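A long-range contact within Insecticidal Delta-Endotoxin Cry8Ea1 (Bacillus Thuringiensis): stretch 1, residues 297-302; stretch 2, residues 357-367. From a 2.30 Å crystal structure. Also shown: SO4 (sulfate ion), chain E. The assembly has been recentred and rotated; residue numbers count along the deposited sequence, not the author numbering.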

ATOM      1  N   TYR A 297     -12.603  37.652   8.511  1.00 25.36           N
ATOM      2  CA  TYR A 297     -11.172  37.427   8.337  1.00 23.85           C
ATOM      3  C   TYR A 297     -10.837  35.966   8.356  1.00 22.14           C
ATOM      4  O   TYR A 297     -11.485  35.175   9.048  1.00 21.31           O
ATOM      5  N   LEU A 298      -9.792  35.650   7.592  1.00 20.59           N
ATOM      6  CA  LEU A 298      -9.234  34.315   7.501  1.00 19.76           C
ATOM      7  C   LEU A 298      -7.786  34.300   8.021  1.00 19.17           C
ATOM      8  O   LEU A 298      -6.887  34.950   7.443  1.00 19.10           O
ATOM      9  N   LYS A 299      -7.570  33.565   9.102  1.00 17.84           N
ATOM     10  CA  LYS A 299      -6.201  33.264   9.516  1.00 17.67           C
ATOM     11  C   LYS A 299      -5.864  31.856   9.045  1.00 17.61           C
ATOM     12  O   LYS A 299      -6.511  30.873   9.442  1.00 16.29           O
ATOM     13  N   LYS A 300      -4.845  31.760   8.195  1.00 17.66           N
ATOM     14  CA  LYS A 300      -4.639  30.543   7.427  1.00 18.18           C
ATOM     15  C   LYS A 300      -3.176  30.118   7.388  1.00 17.49           C
ATOM     16  O   LYS A 300      -2.290  30.901   7.636  1.00 18.17           O
ATOM     17  N   TRP A 301      -2.968  28.852   7.071  1.00 18.54           N
ATOM     18  CA  TRP A 301      -1.670  28.215   6.916  1.00 17.77           C
ATOM     19  C   TRP A 301      -1.051  28.757   5.619  1.00 17.98           C
ATOM     20  O   TRP A 301      -1.540  28.439   4.486  1.00 17.30           O
ATOM     21  N   ILE A 302      -0.032  29.608   5.779  1.00 17.35           N
ATOM     22  CA  ILE A 302       0.704  30.201   4.643  1.00 17.75           C
ATOM     23  C   ILE A 302       2.110  29.606   4.394  1.00 17.34           C
ATOM     24  O   ILE A 302       2.771  29.966   3.421  1.00 17.80           O
ATOM     25  N   LYS A 357     -11.335  36.079  -4.185  1.00 28.75           N
ATOM     26  CA  LYS A 357     -11.467  35.057  -3.157  1.00 28.44           C
ATOM     27  C   LYS A 357     -10.085  34.684  -2.653  1.00 27.62           C
ATOM     28  O   LYS A 357      -9.150  34.647  -3.428  1.00 28.04           O
ATOM     29  N   TYR A 358      -9.976  34.402  -1.361  1.00 26.96           N
ATOM     30  CA  TYR A 358      -8.742  33.908  -0.755  1.00 27.17           C
ATOM     31  C   TYR A 358      -9.002  32.524  -0.204  1.00 25.46           C
ATOM     32  O   TYR A 358      -9.884  32.348   0.662  1.00 24.82           O
ATOM     33  N   TYR A 359      -8.205  31.561  -0.653  1.00 23.53           N
ATOM     34  CA  TYR A 359      -8.313  30.196  -0.180  1.00 22.32           C
ATOM     35  C   TYR A 359      -7.242  29.936   0.845  1.00 22.14           C
ATOM     36  O   TYR A 359      -6.163  30.537   0.769  1.00 23.58           O
ATOM     37  N   GLY A 360      -7.536  29.067   1.814  1.00 20.80           N
ATOM     38  CA  GLY A 360      -6.519  28.618   2.771  1.00 19.69           C
ATOM     39  C   GLY A 360      -7.085  27.795   3.902  1.00 19.10           C
ATOM     40  O   GLY A 360      -8.271  27.889   4.191  1.00 19.68           O
ATOM     41  N   VAL A 361      -6.239  27.016   4.569  1.00 18.29           N
ATOM     42  CA  VAL A 361      -6.680  26.127   5.640  1.00 17.29           C
ATOM     43  C   VAL A 361      -6.759  26.946   6.952  1.00 17.81           C
ATOM     44  O   VAL A 361      -5.761  27.562   7.381  1.00 17.20           O
ATOM     45  N   SER A 362      -7.937  26.951   7.574  1.00 17.51           N
ATOM     46  CA  SER A 362      -8.156  27.715   8.833  1.00 18.31           C
ATOM     47  C   SER A 362      -8.020  26.869  10.102  1.00 17.82           C
ATOM     48  O   SER A 362      -7.865  27.387  11.212  1.00 18.54           O
ATOM     49  N   LYS A 363      -8.051  25.563   9.932  1.00 17.31           N
ATOM     50  CA  LYS A 363      -8.094  24.672  11.070  1.00 17.71           C
ATOM     51  C   LYS A 363      -7.711  23.258  10.679  1.00 16.83           C
ATOM     52  O   LYS A 363      -8.183  22.753   9.661  1.00 17.11           O
ATOM     53  N   VAL A 364      -6.863  22.633  11.482  1.00 16.16           N
ATOM     54  CA  VAL A 364      -6.586  21.183  11.348  1.00 17.07           C
ATOM     55  C   VAL A 364      -6.556  20.504  12.722  1.00 17.30           C
ATOM     56  O   VAL A 364      -5.804  20.917  13.584  1.00 17.58           O
ATOM     57  N   VAL A 365      -7.364  19.470  12.899  1.00 17.99           N
ATOM     58  CA  VAL A 365      -7.290  18.604  14.092  1.00 19.44           C
ATOM     59  C   VAL A 365      -6.533  17.293  13.748  1.00 19.85           C
ATOM     60  O   VAL A 365      -6.968  16.542  12.862  1.00 20.33           O
ATOM     61  N   PHE A 366      -5.398  17.059  14.407  1.00 19.06           N
ATOM     62  CA  PHE A 366      -4.629  15.829  14.244  1.00 20.01           C
ATOM     63  C   PHE A 366      -4.891  14.871  15.427  1.00 21.23           C
ATOM     64  O   PHE A 366      -4.479  15.153  16.574  1.00 21.73           O
ATOM     65  N   ASP A 367      -5.517  13.731  15.160  1.00 21.48           N
ATOM     66  CA  ASP A 367      -5.710  12.744  16.214  1.00 22.59           C
ATOM     67  C   ASP A 367      -4.536  11.803  16.191  1.00 22.51           C
ATOM     68  O   ASP A 367      -4.235  11.225  15.159  1.00 22.76           O
TER

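The two strands cross almost at right angles, with 95° between their N-to-C directions, so they cannot pair along their length as neighbours in a sheet do. A single direct hydrogen bond joins them. W301 N donates to V361 O at 3.1 Å, with an N-H...O angle of 154°. The same carbonyl also receives a CA-H...O contact: K300 CA lies 3.2 Å from V361 O. The axes approach to 4.7 Å, and the nearest CA atoms are those of K300 and S362, also 4.7 Å apart.

Two waters extend this small polar centre. Water 1 donates to K299 O at 2.9 Å and to S362 O at 2.6 Å, bridging two carbonyls that cannot bond to each other. Water 2 donates to W301 O at 2.6 Å and accepts from V361 N at 2.9 Å. V361 is therefore tied to W301 twice, directly through its O and through water from its N.

In stretch 1, L298, K300 and W301 point toward the other strand. L298 is buried, with chi1 t and chi2 p. Its CD2 lies 3.6 Å from Y358 O and 4.4 Å from Y358 CB. Its CD1 reaches the other way along stretch 2 and lies 3.8 Å from S362 CB. S362 has chi1 p, and its CA-to-CB bond points sideways.

K300 has chi angles p, t, t and p. Its aliphatic part lies across the backbone of stretch 2, with CD 3.4 Å from Y359 O and 3.6 Å from G360 CA. G360 leaves room for this chain. A CB there would point toward stretch 1 and sit 2.1 Å from K300 CD, a clash. The charged end is satisfied too, since K300 NZ is hydrogen-bonded elsewhere in the structure.

W301 has the largest area covered by the other stretch. Its chi1 is t and its chi2 is -37°. W301 CB lies 4.3 Å from V361 CB, and V361 has chi1 t. Further out, W301 CZ3 lies 4.0 Å from V364 CG2, which sits at the edge of the indole, near its plane. V364 points toward stretch 1 with chi1 t. F366, with chi1 m and chi2 82°, also points toward stretch 1. W301 CZ3 approaches the edge of its ring, 4.4 Å from F366 CZ. This side of the contact is apolar.

Y358 and Y359 meet stretch 1 mainly near their backbone. Y358 starts toward stretch 1 with chi1 m, but its end leads away. Y359, also chi1 m, points away and offers its backbone instead. K363 points away as well and makes no contact with stretch 1.

K299 starts sideways and its end leads away, with chi1 m and the remaining chi angles t. There K299 NZ makes a weak hydrogen bond of 3.2 Å to O3 of the sulfate ion, which probably came from the crystallisation liquor.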

ATOM      1  CB  TYR A 297     -10.346  38.149   9.418  1.00 23.78           C
ATOM      2  CG  TYR A 297     -10.706  37.751  10.834  1.00 23.10           C
ATOM      3  CD1 TYR A 297     -11.644  38.476  11.551  1.00 21.22           C
ATOM      4  CD2 TYR A 297     -10.129  36.638  11.436  1.00 22.90           C
ATOM      5  CE1 TYR A 297     -11.977  38.124  12.872  1.00 25.27           C
ATOM      6  CE2 TYR A 297     -10.464  36.263  12.763  1.00 22.90           C
ATOM      7  CZ  TYR A 297     -11.389  37.016  13.464  1.00 23.50           C
ATOM      8  OH  TYR A 297     -11.710  36.688  14.755  1.00 24.23           O
ATOM      9  CB  LEU A 298      -9.326  33.796   6.046  1.00 18.51           C
ATOM     10  CG  LEU A 298      -8.790  32.417   5.627  1.00 20.25           C
ATOM     11  CD1 LEU A 298      -9.510  31.256   6.357  1.00 13.51           C
ATOM     12  CD2 LEU A 298      -8.817  32.248   4.058  1.00 18.05           C
ATOM     13  CB  LYS A 299      -6.037  33.355  11.011  1.00 16.82           C
ATOM     14  CG  LYS A 299      -6.022  34.713  11.564  1.00 19.16           C
ATOM     15  CD  LYS A 299      -6.166  34.563  13.073  1.00 22.20           C
ATOM     16  CE  LYS A 299      -5.639  35.740  13.790  1.00 24.99           C
ATOM     17  NZ  LYS A 299      -6.276  35.740  15.148  1.00 28.97           N
ATOM     18  CB  LYS A 300      -5.215  30.703   6.006  1.00 15.63           C
ATOM     19  CG  LYS A 300      -4.635  31.847   5.216  1.00 17.78           C
ATOM     20  CD  LYS A 300      -5.089  31.759   3.739  1.00 20.37           C
ATOM     21  CE  LYS A 300      -4.993  33.099   2.970  1.00 21.74           C
ATOM     22  NZ  LYS A 300      -3.582  33.448   2.758  1.00 24.71           N
ATOM     23  CB  TRP A 301      -1.957  26.710   6.804  1.00 17.42           C
ATOM     24  CG  TRP A 301      -0.788  25.725   6.658  1.00 17.82           C
ATOM     25  CD1 TRP A 301       0.394  25.888   5.946  1.00 18.39           C
ATOM     26  CD2 TRP A 301      -0.747  24.386   7.192  1.00 17.79           C
ATOM     27  NE1 TRP A 301       1.163  24.732   6.046  1.00 17.28           N
ATOM     28  CE2 TRP A 301       0.481  23.798   6.783  1.00 16.38           C
ATOM     29  CE3 TRP A 301      -1.635  23.627   7.969  1.00 16.84           C
ATOM     30  CZ2 TRP A 301       0.852  22.501   7.159  1.00 15.17           C
ATOM     31  CZ3 TRP A 301      -1.262  22.337   8.346  1.00 17.70           C
ATOM     32  CH2 TRP A 301      -0.021  21.788   7.931  1.00 17.44           C
ATOM     33  CB  ILE A 302       0.844  31.760   4.728  1.00 17.65           C
ATOM     34  CG1 ILE A 302       1.668  32.172   5.960  1.00 18.62           C
ATOM     35  CG2 ILE A 302      -0.497  32.435   4.684  1.00 16.82           C
ATOM     36  CD1 ILE A 302       2.051  33.687   6.014  1.00 18.51           C
ATOM     37  CB  LYS A 357     -12.143  33.816  -3.712  1.00 28.04           C
ATOM     38  CG  LYS A 357     -13.470  34.090  -4.379  1.00 31.45           C
ATOM     39  CD  LYS A 357     -14.168  32.812  -4.784  1.00 32.24           C
ATOM     40  CE  LYS A 357     -15.010  33.059  -5.990  1.00 35.12           C
ATOM     41  NZ  LYS A 357     -14.165  33.154  -7.207  1.00 39.19           N
ATOM     42  CB  TYR A 358      -8.330  34.705   0.481  1.00 28.54           C
ATOM     43  CG  TYR A 358      -8.148  36.201   0.423  1.00 31.56           C
ATOM     44  CD1 TYR A 358      -9.232  37.077   0.244  1.00 33.37           C
ATOM     45  CD2 TYR A 358      -6.890  36.755   0.691  1.00 35.15           C
ATOM     46  CE1 TYR A 358      -9.056  38.471   0.275  1.00 33.10           C
ATOM     47  CE2 TYR A 358      -6.696  38.148   0.747  1.00 35.99           C
ATOM     48  CZ  TYR A 358      -7.775  38.997   0.531  1.00 34.28           C
ATOM     49  OH  TYR A 358      -7.534  40.360   0.585  1.00 34.49           O
ATOM     50  CB  TYR A 359      -8.181  29.211  -1.347  1.00 22.62           C
ATOM     51  CG  TYR A 359      -9.283  29.371  -2.367  1.00 19.76           C
ATOM     52  CD1 TYR A 359      -9.119  30.214  -3.451  1.00 18.54           C
ATOM     53  CD2 TYR A 359     -10.467  28.655  -2.254  1.00 20.47           C
ATOM     54  CE1 TYR A 359     -10.125  30.363  -4.393  1.00 21.86           C
ATOM     55  CE2 TYR A 359     -11.492  28.802  -3.184  1.00 17.77           C
ATOM     56  CZ  TYR A 359     -11.310  29.660  -4.232  1.00 19.87           C
ATOM     57  OH  TYR A 359     -12.278  29.821  -5.150  1.00 20.89           O
ATOM     58  CB  VAL A 361      -5.702  24.918   5.767  1.00 18.11           C
ATOM     59  CG1 VAL A 361      -5.963  24.056   7.054  1.00 15.51           C
ATOM     60  CG2 VAL A 361      -5.723  24.063   4.476  1.00 14.31           C
ATOM     61  CB  SER A 362      -9.533  28.368   8.809  1.00 18.04           C
ATOM     62  OG  SER A 362     -10.491  27.335   8.674  1.00 19.61           O
ATOM     63  CB  LYS A 363      -9.502  24.659  11.686  1.00 16.75           C
ATOM     64  CG  LYS A 363      -9.593  23.847  12.973  1.00 17.51           C
ATOM     65  CD  LYS A 363     -10.994  24.049  13.563  1.00 20.43           C
ATOM     66  CE  LYS A 363     -11.258  23.171  14.777  1.00 23.93           C
ATOM     67  NZ  LYS A 363     -12.738  23.268  15.066  1.00 28.21           N
ATOM     68  CB  VAL A 364      -5.217  20.859  10.613  1.00 16.69           C
ATOM     69  CG1 VAL A 364      -5.069  19.339  10.415  1.00 15.08           C
ATOM     70  CG2 VAL A 364      -5.121  21.584   9.290  1.00 14.27           C
ATOM     71  CB  VAL A 365      -8.711  18.284  14.634  1.00 20.04           C
ATOM     72  CG1 VAL A 365      -8.631  17.427  15.892  1.00 21.80           C
ATOM     73  CG2 VAL A 365      -9.483  19.598  14.937  1.00 19.27           C
ATOM     74  CB  PHE A 366      -3.111  16.099  14.187  1.00 18.41           C
ATOM     75  CG  PHE A 366      -2.678  17.256  13.263  1.00 17.79           C
ATOM     76  CD1 PHE A 366      -2.737  18.594  13.709  1.00 16.30           C
ATOM     77  CD2 PHE A 366      -2.151  16.998  11.988  1.00 15.42           C
ATOM     78  CE1 PHE A 366      -2.321  19.671  12.879  1.00 16.20           C
ATOM     79  CE2 PHE A 366      -1.696  18.054  11.152  1.00 15.44           C
ATOM     80  CZ  PHE A 366      -1.773  19.390  11.599  1.00 17.57           C
ATOM     81  CB  ASP A 367      -6.997  11.976  16.034  1.00 22.41           C
ATOM     82  CG  ASP A 367      -8.232  12.853  16.157  1.00 26.15           C
ATOM     83  OD1 ASP A 367      -8.246  13.808  16.974  1.00 32.73           O
ATOM     84  OD2 ASP A 367      -9.225  12.549  15.467  1.00 29.51           O
TER
HETATM   85  S   SO4 E2011      -6.437  39.236  15.859  1.00 76.31           S
HETATM   86  O1  SO4 E2011      -6.740  40.633  16.151  1.00 75.13           O
HETATM   87  O2  SO4 E2011      -5.544  38.706  16.891  1.00 75.50           O
HETATM   88  O3  SO4 E2011      -7.727  38.531  15.837  1.00 76.70           O
HETATM   89  O4  SO4 E2011      -5.773  39.068  14.562  1.00 75.16           O
HETATM   90  O   HOH W   1      -8.302  29.894  11.432  1.00 14.58           O
HETATM   91  O   HOH W   2      -3.557  27.050   3.587  1.00 14.53           O